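Local atomic coordinates of Phospholipase/Carboxylesterase (Dyadobacter fermentans, PDB entry 4H0C), a protein that probably hydrolyses carboxylic esters, possibly including palmitoyl groups carried on proteins, as a member of the alpha/beta hydrolase superfamily. Residues 24-35 with 51-62; 63-71 with 132-140. All coordinates share one frame; numbering follows the deposited sequence.

Interaction 1: 24-35 with 51-62; sequences AVVMLHGRGGTA and AIYAPQATNNSW
Val-25 and Ile-52 stand side by side on one face of a parallel strand pair, CG1 of each 3.6 Å from the other. The selenium of Met-27, a selenomethionine, reaches Ile-52 CG2 on the same side. On the other face Leu-28 presses CD2 tightly onto Pro-55 CG. Between the two layers, three backbone hydrogen bonds alternate between strands 24-28 and 51-55, which run 20° apart. Where the strands separate, a water accepts from His-29 N and donates to Met-27 O and Pro-55 O, replacing the next rung of the ladder. The His-29 ring then lies between the two loops. A chi1 of 69° sets CG between the backbone N and the carbonyl carbon, and the ring lies offset over the five-membered ring of Trp-62, centroids 4.7 Å apart. Two bonds near its plane fix its rotation: NE2 accepts from Ala-57 N at 3.0 Å, and ND1 donates to Gly-30 O at 2.8 Å. Trp-62 NE1 donates in turn to His-29 O. Further out, the bent side chain of Gln-56 brings OE1 2.9 Å from Ala-35 N, and Gly-32 N binds Asn-60 O at 2.7 Å. Thr-34 caps the following helix through Asp-37 N. This is the beta-alpha-beta unit of an alpha/beta hydrolase, its His-Gly loop placed as in relatives where the corresponding loop borders the oxyanion hole.

Interaction 2: 63-71 with 132-140; sequences YPYSFMAPV and TGGLIGQEL
Gly-137 N donates to Phe-67 O at 2.8 Å, bent to 138°, from a residue whose phi of 130° would jam any side chain against the preceding carbonyl oxygen and into Glu-139 O. Beside it Gln-138 N bonds weakly to Ala-69 O. The carbonyl oxygen of Leu-135, which also accepts from Arg-169, lies at the edge of the Phe-67 ring, 3.3 Å from CE1, an approach that suits the ring's electropositive rim. A chi1 of 85° places CG of Phe-67 between the backbone N and the carbonyl carbon, bringing the end of the ring close to 134-136, and Met-68 CG covers the centre of one face. Replacing Phe-67 by an alanine is likely to open a gap beside Leu-135 and remove the surface on which the Met-68 side chain rests. Ile-136 spreads its branches, CD1 3.9 Å from Tyr-63 CE2 and CG2 3.5 Å from Phe-67 O. At the exposed end, Gln-138 OE1 approaches Pro-70 CD, while a water accepts from both Val-71 N and Glu-139 N. Helix 109-120 lies against Tyr-63 and Phe-67, helix 77-94 touches Ile-136 and Val-71 through Leu-78, and Arg-169 of helix 167-179 packs on Phe-67 and Met-68.

Interaction 1 closes at Trp-62 and interaction 2 opens at Tyr-63, so the two come in series, with centres about 18 Å apart. The first joins neighbouring strands of the central sheet and the loops that follow them; the second lies in loops, one of which follows strand 127-131, on the far side of strand 102-107. Helices 77-94 and 109-120 touch both. Arg-31 joins them directly, its NH2 2.9 Å from Tyr-65 O in a probable hydrogen bond. A citrate, probably from the crystallisation liquor, is hydrogen-bonded by Arg-31 NE, Tyr-63 OH and Phe-67 N and may mark a shared pocket near a likely Ser-108, His-194, Asp-162 triad, consistent with loops of both interactions lining one site.

Interaction 1: 24-35 with 51-62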
loop_
_atom_site.group_PDB
_atom_site.type_symbol
_atom_site.label_atom_id
_atom_site.label_comp_id
_atom_site.label_asym_id
_atom_site.label_seq_id
_atom_site.Cartn_x
_atom_site.Cartn_y
_atom_site.Cartn_z
ATOM N N ALA A 24 12.981 -5.413 3.155
ATOM C CA ALA A 24 11.757 -6.182 3.046
ATOM C C ALA A 24 10.729 -5.373 2.336
ATOM O O ALA A 24 10.813 -4.140 2.317
ATOM C CB ALA A 24 11.232 -6.565 4.419
ATOM N N VAL A 25 9.758 -6.056 1.752
ATOM C CA VAL A 25 8.647 -5.344 1.107
ATOM C C VAL A 25 7.339 -6.020 1.492
ATOM O O VAL A 25 7.243 -7.261 1.460
ATOM C CB VAL A 25 8.788 -5.255 -0.436
ATOM C CG1 VAL A 25 8.807 -6.645 -1.096
ATOM C CG2 VAL A 25 7.637 -4.422 -1.011
ATOM N N VAL A 26 6.373 -5.208 1.919
ATOM C CA VAL A 26 5.026 -5.651 2.218
ATOM C C VAL A 26 4.191 -5.381 0.969
ATOM O O VAL A 26 4.067 -4.231 0.559
ATOM C CB VAL A 26 4.444 -4.870 3.426
ATOM C CG1 VAL A 26 3.010 -5.312 3.669
ATOM C CG2 VAL A 26 5.321 -5.055 4.652
HETATM N N MSE A 27 3.643 -6.443 0.353
HETATM C CA MSE A 27 2.899 -6.325 -0.904
HETATM C C MSE A 27 1.426 -6.619 -0.641
HETATM O O MSE A 27 1.094 -7.648 -0.067
HETATM C CB MSE A 27 3.477 -7.268 -1.972
HETATM C CG MSE A 27 4.987 -7.090 -2.131
HETATM SE SE MSE A 27 5.669 -8.104 -3.592
HETATM C CE MSE A 27 4.968 -7.057 -5.072
ATOM N N LEU A 28 0.553 -5.719 -1.082
ATOM C CA LEU A 28 -0.871 -5.783 -0.764
ATOM C C LEU A 28 -1.678 -5.892 -2.050
ATOM O O LEU A 28 -1.667 -4.981 -2.885
ATOM C CB LEU A 28 -1.300 -4.571 0.096
ATOM C CG LEU A 28 -0.525 -4.413 1.432
ATOM C CD1 LEU A 28 -0.896 -3.120 2.139
ATOM C CD2 LEU A 28 -0.780 -5.586 2.372
ATOM N N HIS A 29 -2.363 -7.024 -2.190
ATOM C CA HIS A 29 -3.180 -7.326 -3.354
ATOM C C HIS A 29 -4.451 -6.511 -3.408
ATOM O O HIS A 29 -4.896 -5.908 -2.402
ATOM C CB HIS A 29 -3.513 -8.820 -3.424
ATOM C CG HIS A 29 -4.464 -9.313 -2.334
ATOM N ND1 HIS A 29 -5.816 -9.078 -2.353
ATOM C CD2 HIS A 29 -4.221 -10.109 -1.215
ATOM C CE1 HIS A 29 -6.389 -9.684 -1.277
ATOM N NE2 HIS A 29 -5.408 -10.296 -0.573
ATOM N N GLY A 30 -5.055 -6.515 -4.586
ATOM C CA GLY A 30 -6.292 -5.790 -4.816
ATOM C C GLY A 30 -7.564 -6.580 -4.530
ATOM O O GLY A 30 -7.517 -7.729 -4.086
ATOM N N ARG A 31 -8.704 -5.950 -4.794
ATOM C CA ARG A 31 -10.015 -6.558 -4.522
ATOM C C ARG A 31 -10.215 -7.808 -5.378
ATOM O O ARG A 31 -10.059 -7.760 -6.612
ATOM C CB ARG A 31 -11.146 -5.560 -4.773
ATOM C CG ARG A 31 -12.503 -6.009 -4.238
ATOM C CD ARG A 31 -13.600 -5.026 -4.641
ATOM N NE ARG A 31 -13.292 -3.682 -4.122
ATOM C CZ ARG A 31 -13.639 -3.242 -2.909
ATOM N NH1 ARG A 31 -14.347 -4.009 -2.082
ATOM N NH2 ARG A 31 -13.283 -2.028 -2.521
ATOM N N GLY A 32 -10.581 -8.908 -4.727
ATOM C CA GLY A 32 -10.747 -10.193 -5.422
ATOM C C GLY A 32 -9.431 -10.882 -5.749
ATOM O O GLY A 32 -9.420 -11.911 -6.434
ATOM N N GLY A 33 -8.323 -10.330 -5.258
ATOM C CA GLY A 33 -6.995 -10.806 -5.621
ATOM C C GLY A 33 -6.394 -11.707 -4.573
ATOM O O GLY A 33 -7.034 -12.021 -3.554
ATOM N N THR A 34 -5.162 -12.143 -4.817
ATOM C CA THR A 34 -4.504 -13.053 -3.880
ATOM C C THR A 34 -3.093 -12.624 -3.618
ATOM O O THR A 34 -2.478 -11.923 -4.437
ATOM C CB THR A 34 -4.487 -14.530 -4.381
ATOM O OG1 THR A 34 -3.660 -14.631 -5.545
ATOM C CG2 THR A 34 -5.899 -15.033 -4.710
ATOM N N ALA A 35 -2.566 -13.064 -2.474
ATOM C CA ALA A 35 -1.156 -12.842 -2.157
ATOM C C ALA A 35 -0.216 -13.425 -3.215
ATOM O O ALA A 35 0.765 -12.762 -3.622
ATOM C CB ALA A 35 -0.836 -13.415 -0.796
ATOM N N ALA A 51 13.142 -9.399 1.318
ATOM C CA ALA A 51 12.266 -10.435 1.853
ATOM C C ALA A 51 10.858 -9.946 1.529
ATOM O O ALA A 51 10.504 -8.825 1.873
ATOM C CB ALA A 51 12.469 -10.599 3.354
ATOM N N ILE A 52 10.064 -10.777 0.866
ATOM C CA ILE A 52 8.716 -10.372 0.419
ATOM C C ILE A 52 7.670 -10.983 1.337
ATOM O O ILE A 52 7.662 -12.204 1.540
ATOM C CB ILE A 52 8.464 -10.806 -1.044
ATOM C CG1 ILE A 52 9.458 -10.116 -1.997
ATOM C CG2 ILE A 52 6.996 -10.625 -1.439
ATOM C CD1 ILE A 52 9.534 -10.779 -3.363
ATOM N N TYR A 53 6.835 -10.126 1.932
ATOM C CA TYR A 53 5.672 -10.556 2.713
ATOM C C TYR A 53 4.404 -10.072 2.033
ATOM O O TYR A 53 4.276 -8.885 1.757
ATOM C CB TYR A 53 5.703 -9.899 4.097
ATOM C CG TYR A 53 6.717 -10.516 5.044
ATOM C CD1 TYR A 53 6.300 -11.177 6.206
ATOM C CD2 TYR A 53 8.085 -10.413 4.799
ATOM C CE1 TYR A 53 7.221 -11.746 7.082
ATOM C CE2 TYR A 53 9.010 -10.997 5.663
ATOM C CZ TYR A 53 8.561 -11.660 6.806
ATOM O OH TYR A 53 9.441 -12.242 7.683
ATOM N N ALA A 54 3.444 -10.966 1.810
ATOM C CA ALA A 54 2.175 -10.582 1.208
ATOM C C ALA A 54 1.042 -11.198 2.038
ATOM O O ALA A 54 0.824 -12.411 1.974
ATOM C CB ALA A 54 2.106 -11.055 -0.234
ATOM N N PRO A 55 0.338 -10.377 2.842
ATOM C CA PRO A 55 -0.769 -10.950 3.608
ATOM C C PRO A 55 -1.945 -11.222 2.689
ATOM O O PRO A 55 -2.147 -10.483 1.718
ATOM C CB PRO A 55 -1.121 -9.850 4.627
ATOM C CG PRO A 55 -0.635 -8.581 4.019
ATOM C CD PRO A 55 0.599 -8.968 3.206
ATOM N N GLN A 56 -2.702 -12.282 2.973
ATOM C CA GLN A 56 -3.873 -12.613 2.170
ATOM C C GLN A 56 -5.137 -12.117 2.858
ATOM O O GLN A 56 -5.373 -12.457 4.019
ATOM C CB GLN A 56 -3.971 -14.140 1.970
ATOM C CG GLN A 56 -5.289 -14.591 1.356
ATOM C CD GLN A 56 -5.418 -14.193 -0.110
ATOM O OE1 GLN A 56 -4.510 -14.455 -0.917
ATOM N NE2 GLN A 56 -6.549 -13.566 -0.470
ATOM N N ALA A 57 -5.973 -11.379 2.126
ATOM C CA ALA A 57 -7.237 -10.891 2.675
ATOM C C ALA A 57 -8.267 -12.009 2.765
ATOM O O ALA A 57 -8.415 -12.825 1.849
ATOM C CB ALA A 57 -7.789 -9.733 1.856
ATOM N N THR A 58 -8.969 -12.039 3.896
ATOM C CA THR A 58 -10.149 -12.865 4.039
ATOM C C THR A 58 -11.177 -12.336 3.048
ATOM O O THR A 58 -11.259 -11.129 2.834
ATOM C CB THR A 58 -10.649 -12.815 5.493
ATOM O OG1 THR A 58 -9.665 -13.455 6.315
ATOM C CG2 THR A 58 -11.989 -13.542 5.668
ATOM N N ASN A 59 -11.904 -13.254 2.412
ATOM C CA ASN A 59 -12.845 -12.938 1.319
ATOM C C ASN A 59 -12.169 -12.330 0.085
ATOM O O ASN A 59 -12.844 -11.775 -0.811
ATOM C CB ASN A 59 -13.983 -12.055 1.825
ATOM C CG ASN A 59 -14.841 -12.754 2.874
ATOM O OD1 ASN A 59 -15.097 -13.950 2.763
ATOM N ND2 ASN A 59 -15.287 -12.011 3.897
ATOM N N ASN A 60 -10.840 -12.471 0.026
ATOM C CA ASN A 60 -10.013 -11.868 -1.028
ATOM C C ASN A 60 -10.290 -10.369 -1.186
ATOM O O ASN A 60 -10.128 -9.808 -2.274
ATOM C CB ASN A 60 -10.236 -12.559 -2.385
ATOM C CG ASN A 60 -9.673 -13.962 -2.452
ATOM O OD1 ASN A 60 -9.035 -14.448 -1.529
ATOM N ND2 ASN A 60 -9.909 -14.618 -3.571
ATOM N N SER A 61 -10.696 -9.718 -0.093
ATOM C CA SER A 61 -11.033 -8.306 -0.142
ATOM C C SER A 61 -10.791 -7.655 1.207
ATOM O O SER A 61 -11.344 -8.101 2.230
ATOM C CB SER A 61 -12.499 -8.125 -0.579
ATOM O OG SER A 61 -12.869 -6.745 -0.565
ATOM N N TRP A 62 -9.966 -6.600 1.208
ATOM C CA TRP A 62 -9.631 -5.870 2.456
ATOM C C TRP A 62 -10.809 -5.260 3.170
ATOM O O TRP A 62 -10.851 -5.248 4.401
ATOM C CB TRP A 62 -8.512 -4.850 2.218
ATOM C CG TRP A 62 -7.264 -5.526 1.703
ATOM C CD1 TRP A 62 -6.651 -5.385 0.453
ATOM C CD2 TRP A 62 -6.429 -6.479 2.438
ATOM N NE1 TRP A 62 -5.531 -6.176 0.372
ATOM C CE2 TRP A 62 -5.352 -6.879 1.529
ATOM C CE3 TRP A 62 -6.496 -7.046 3.702
ATOM C CZ2 TRP A 62 -4.363 -7.801 1.913
ATOM C CZ3 TRP A 62 -5.508 -7.957 4.082
ATOM C CH2 TRP A 62 -4.467 -8.331 3.198
HETATM O O HOH W 1 -1.150 -9.175 -0.434
HETATM O O HOH W 2 -15.292 -6.551 -1.948
#

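Interaction 2: 63-71 with 132-140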
loop_
_atom_site.group_PDB
_atom_site.type_symbol
_atom_site.label_atom_id
_atom_site.label_comp_id
_atom_site.label_asym_id
_atom_site.label_seq_id
_atom_site.Cartn_x
_atom_site.Cartn_y
_atom_site.Cartn_z
ATOM N N TYR A 63 -11.773 -4.756 2.412
ATOM C CA TYR A 63 -12.970 -4.134 3.002
ATOM C C TYR A 63 -14.051 -4.172 1.912
ATOM O O TYR A 63 -13.718 -4.166 0.712
ATOM C CB TYR A 63 -12.653 -2.680 3.491
ATOM C CG TYR A 63 -11.843 -1.867 2.503
ATOM C CD1 TYR A 63 -12.465 -1.249 1.402
ATOM C CD2 TYR A 63 -10.453 -1.755 2.619
ATOM C CE1 TYR A 63 -11.722 -0.534 0.465
ATOM C CE2 TYR A 63 -9.720 -1.016 1.717
ATOM C CZ TYR A 63 -10.353 -0.437 0.627
ATOM O OH TYR A 63 -9.628 0.254 -0.294
ATOM N N PRO A 64 -15.340 -4.220 2.309
ATOM C CA PRO A 64 -16.407 -4.614 1.359
ATOM C C PRO A 64 -16.832 -3.629 0.264
ATOM O O PRO A 64 -17.328 -4.060 -0.776
ATOM C CB PRO A 64 -17.605 -4.894 2.274
ATOM C CG PRO A 64 -17.326 -4.072 3.506
ATOM C CD PRO A 64 -15.833 -4.175 3.697
ATOM N N TYR A 65 -16.653 -2.335 0.511
ATOM C CA TYR A 65 -17.191 -1.285 -0.345
ATOM C C TYR A 65 -16.101 -0.402 -0.914
ATOM O O TYR A 65 -14.917 -0.591 -0.585
ATOM C CB TYR A 65 -18.197 -0.465 0.474
ATOM C CG TYR A 65 -19.305 -1.328 1.041
ATOM C CD1 TYR A 65 -20.105 -2.113 0.190
ATOM C CD2 TYR A 65 -19.560 -1.372 2.408
ATOM C CE1 TYR A 65 -21.128 -2.905 0.689
ATOM C CE2 TYR A 65 -20.592 -2.157 2.910
ATOM C CZ TYR A 65 -21.358 -2.922 2.049
ATOM O OH TYR A 65 -22.364 -3.703 2.559
ATOM N N SER A 66 -16.488 0.561 -1.764
ATOM C CA SER A 66 -15.540 1.574 -2.252
ATOM C C SER A 66 -14.718 2.128 -1.098
ATOM O O SER A 66 -15.248 2.343 0.004
ATOM C CB SER A 66 -16.285 2.733 -2.906
ATOM O OG SER A 66 -15.407 3.817 -3.159
ATOM N N PHE A 67 -13.439 2.391 -1.362
ATOM C CA PHE A 67 -12.585 3.068 -0.389
ATOM C C PHE A 67 -13.143 4.425 0.030
ATOM O O PHE A 67 -12.819 4.916 1.109
ATOM C CB PHE A 67 -11.123 3.165 -0.878
ATOM C CG PHE A 67 -10.818 4.351 -1.769
ATOM C CD1 PHE A 67 -9.888 5.310 -1.365
ATOM C CD2 PHE A 67 -11.402 4.476 -3.036
ATOM C CE1 PHE A 67 -9.577 6.388 -2.188
ATOM C CE2 PHE A 67 -11.088 5.545 -3.866
ATOM C CZ PHE A 67 -10.189 6.513 -3.432
HETATM N N MSE A 68 -13.997 5.007 -0.815
HETATM C CA MSE A 68 -14.644 6.269 -0.483
HETATM C C MSE A 68 -16.083 6.191 0.057
HETATM O O MSE A 68 -16.761 7.212 0.175
HETATM C CB MSE A 68 -14.516 7.238 -1.640
HETATM C CG MSE A 68 -13.069 7.770 -1.645
HETATM SE SE MSE A 68 -12.823 9.050 -2.969
HETATM C CE MSE A 68 -13.727 8.080 -4.355
ATOM N N ALA A 69 -16.539 4.986 0.387
ATOM C CA ALA A 69 -17.759 4.849 1.176
ATOM C C ALA A 69 -17.560 5.493 2.567
ATOM O O ALA A 69 -16.420 5.562 3.075
ATOM C CB ALA A 69 -18.133 3.381 1.345
ATOM N N PRO A 70 -18.660 5.947 3.205
ATOM C CA PRO A 70 -18.546 6.326 4.640
ATOM C C PRO A 70 -17.794 5.260 5.384
ATOM O O PRO A 70 -18.162 4.083 5.331
ATOM C CB PRO A 70 -19.993 6.375 5.113
ATOM C CG PRO A 70 -20.756 6.736 3.863
ATOM C CD PRO A 70 -20.043 6.083 2.702
ATOM N N VAL A 71 -16.731 5.663 6.063
ATOM C CA VAL A 71 -15.754 4.691 6.533
ATOM C C VAL A 71 -16.366 3.644 7.474
ATOM O O VAL A 71 -15.951 2.463 7.466
ATOM C CB VAL A 71 -14.503 5.363 7.113
ATOM C CG1 VAL A 71 -14.820 6.082 8.431
ATOM C CG2 VAL A 71 -13.400 4.325 7.280
ATOM N N THR A 132 -2.388 3.306 -8.240
ATOM C CA THR A 132 -3.836 3.598 -8.332
ATOM C C THR A 132 -4.570 3.453 -7.000
ATOM O O THR A 132 -5.410 2.550 -6.803
ATOM C CB THR A 132 -4.511 2.791 -9.442
ATOM O OG1 THR A 132 -3.706 2.891 -10.629
ATOM C CG2 THR A 132 -5.952 3.349 -9.755
ATOM N N GLY A 133 -4.247 4.344 -6.077
ATOM C CA GLY A 133 -4.910 4.345 -4.789
ATOM C C GLY A 133 -4.904 5.718 -4.146
ATOM O O GLY A 133 -4.207 6.638 -4.592
ATOM N N GLY A 134 -5.687 5.838 -3.084
ATOM C CA GLY A 134 -5.768 7.054 -2.285
ATOM C C GLY A 134 -6.077 6.729 -0.831
ATOM O O GLY A 134 -6.422 5.591 -0.479
ATOM N N LEU A 135 -5.986 7.746 0.018
ATOM C CA LEU A 135 -6.358 7.591 1.422
ATOM C C LEU A 135 -7.873 7.295 1.536
ATOM O O LEU A 135 -8.649 7.657 0.658
ATOM C CB LEU A 135 -5.972 8.841 2.195
ATOM C CG LEU A 135 -4.457 9.111 2.383
ATOM C CD1 LEU A 135 -4.288 10.517 2.940
ATOM C CD2 LEU A 135 -3.763 8.072 3.263
ATOM N N ILE A 136 -8.270 6.651 2.624
ATOM C CA ILE A 136 -9.561 5.965 2.701
ATOM C C ILE A 136 -10.614 6.788 3.442
ATOM O O ILE A 136 -10.316 7.373 4.474
ATOM C CB ILE A 136 -9.381 4.554 3.357
ATOM C CG1 ILE A 136 -8.551 3.619 2.443
ATOM C CG2 ILE A 136 -10.719 3.908 3.710
ATOM C CD1 ILE A 136 -8.194 2.280 3.062
ATOM N N GLY A 137 -11.842 6.822 2.906
ATOM C CA GLY A 137 -13.013 7.368 3.610
ATOM C C GLY A 137 -13.765 8.359 2.761
ATOM O O GLY A 137 -13.149 9.078 1.984
ATOM N N GLN A 138 -15.088 8.437 2.919
ATOM C CA GLN A 138 -15.856 9.457 2.221
ATOM C C GLN A 138 -15.321 10.842 2.596
ATOM O O GLN A 138 -15.134 11.701 1.718
ATOM C CB GLN A 138 -17.332 9.344 2.555
ATOM C CG GLN A 138 -18.186 10.255 1.682
ATOM C CD GLN A 138 -19.656 9.998 1.862
ATOM O OE1 GLN A 138 -20.230 9.157 1.190
ATOM N NE2 GLN A 138 -20.263 10.700 2.792
ATOM N N GLU A 139 -15.103 11.051 3.895
ATOM C CA GLU A 139 -14.446 12.256 4.412
ATOM C C GLU A 139 -13.048 11.838 4.847
ATOM O O GLU A 139 -12.896 10.784 5.442
ATOM C CB GLU A 139 -15.209 12.810 5.627
ATOM C CG GLU A 139 -16.514 13.519 5.286
ATOM C CD GLU A 139 -17.657 12.566 4.984
ATOM O OE1 GLU A 139 -17.667 11.444 5.543
ATOM O OE2 GLU A 139 -18.552 12.943 4.191
ATOM N N LEU A 140 -12.021 12.625 4.534
ATOM C CA LEU A 140 -10.706 12.358 5.113
ATOM C C LEU A 140 -10.763 12.694 6.590
ATOM O O LEU A 140 -11.242 13.761 6.968
ATOM C CB LEU A 140 -9.631 13.184 4.434
ATOM C CG LEU A 140 -9.465 12.904 2.930
ATOM C CD1 LEU A 140 -8.825 14.085 2.216
ATOM C CD2 LEU A 140 -8.684 11.622 2.713
HETATM O O HOH W 3 -15.810 8.482 5.820
#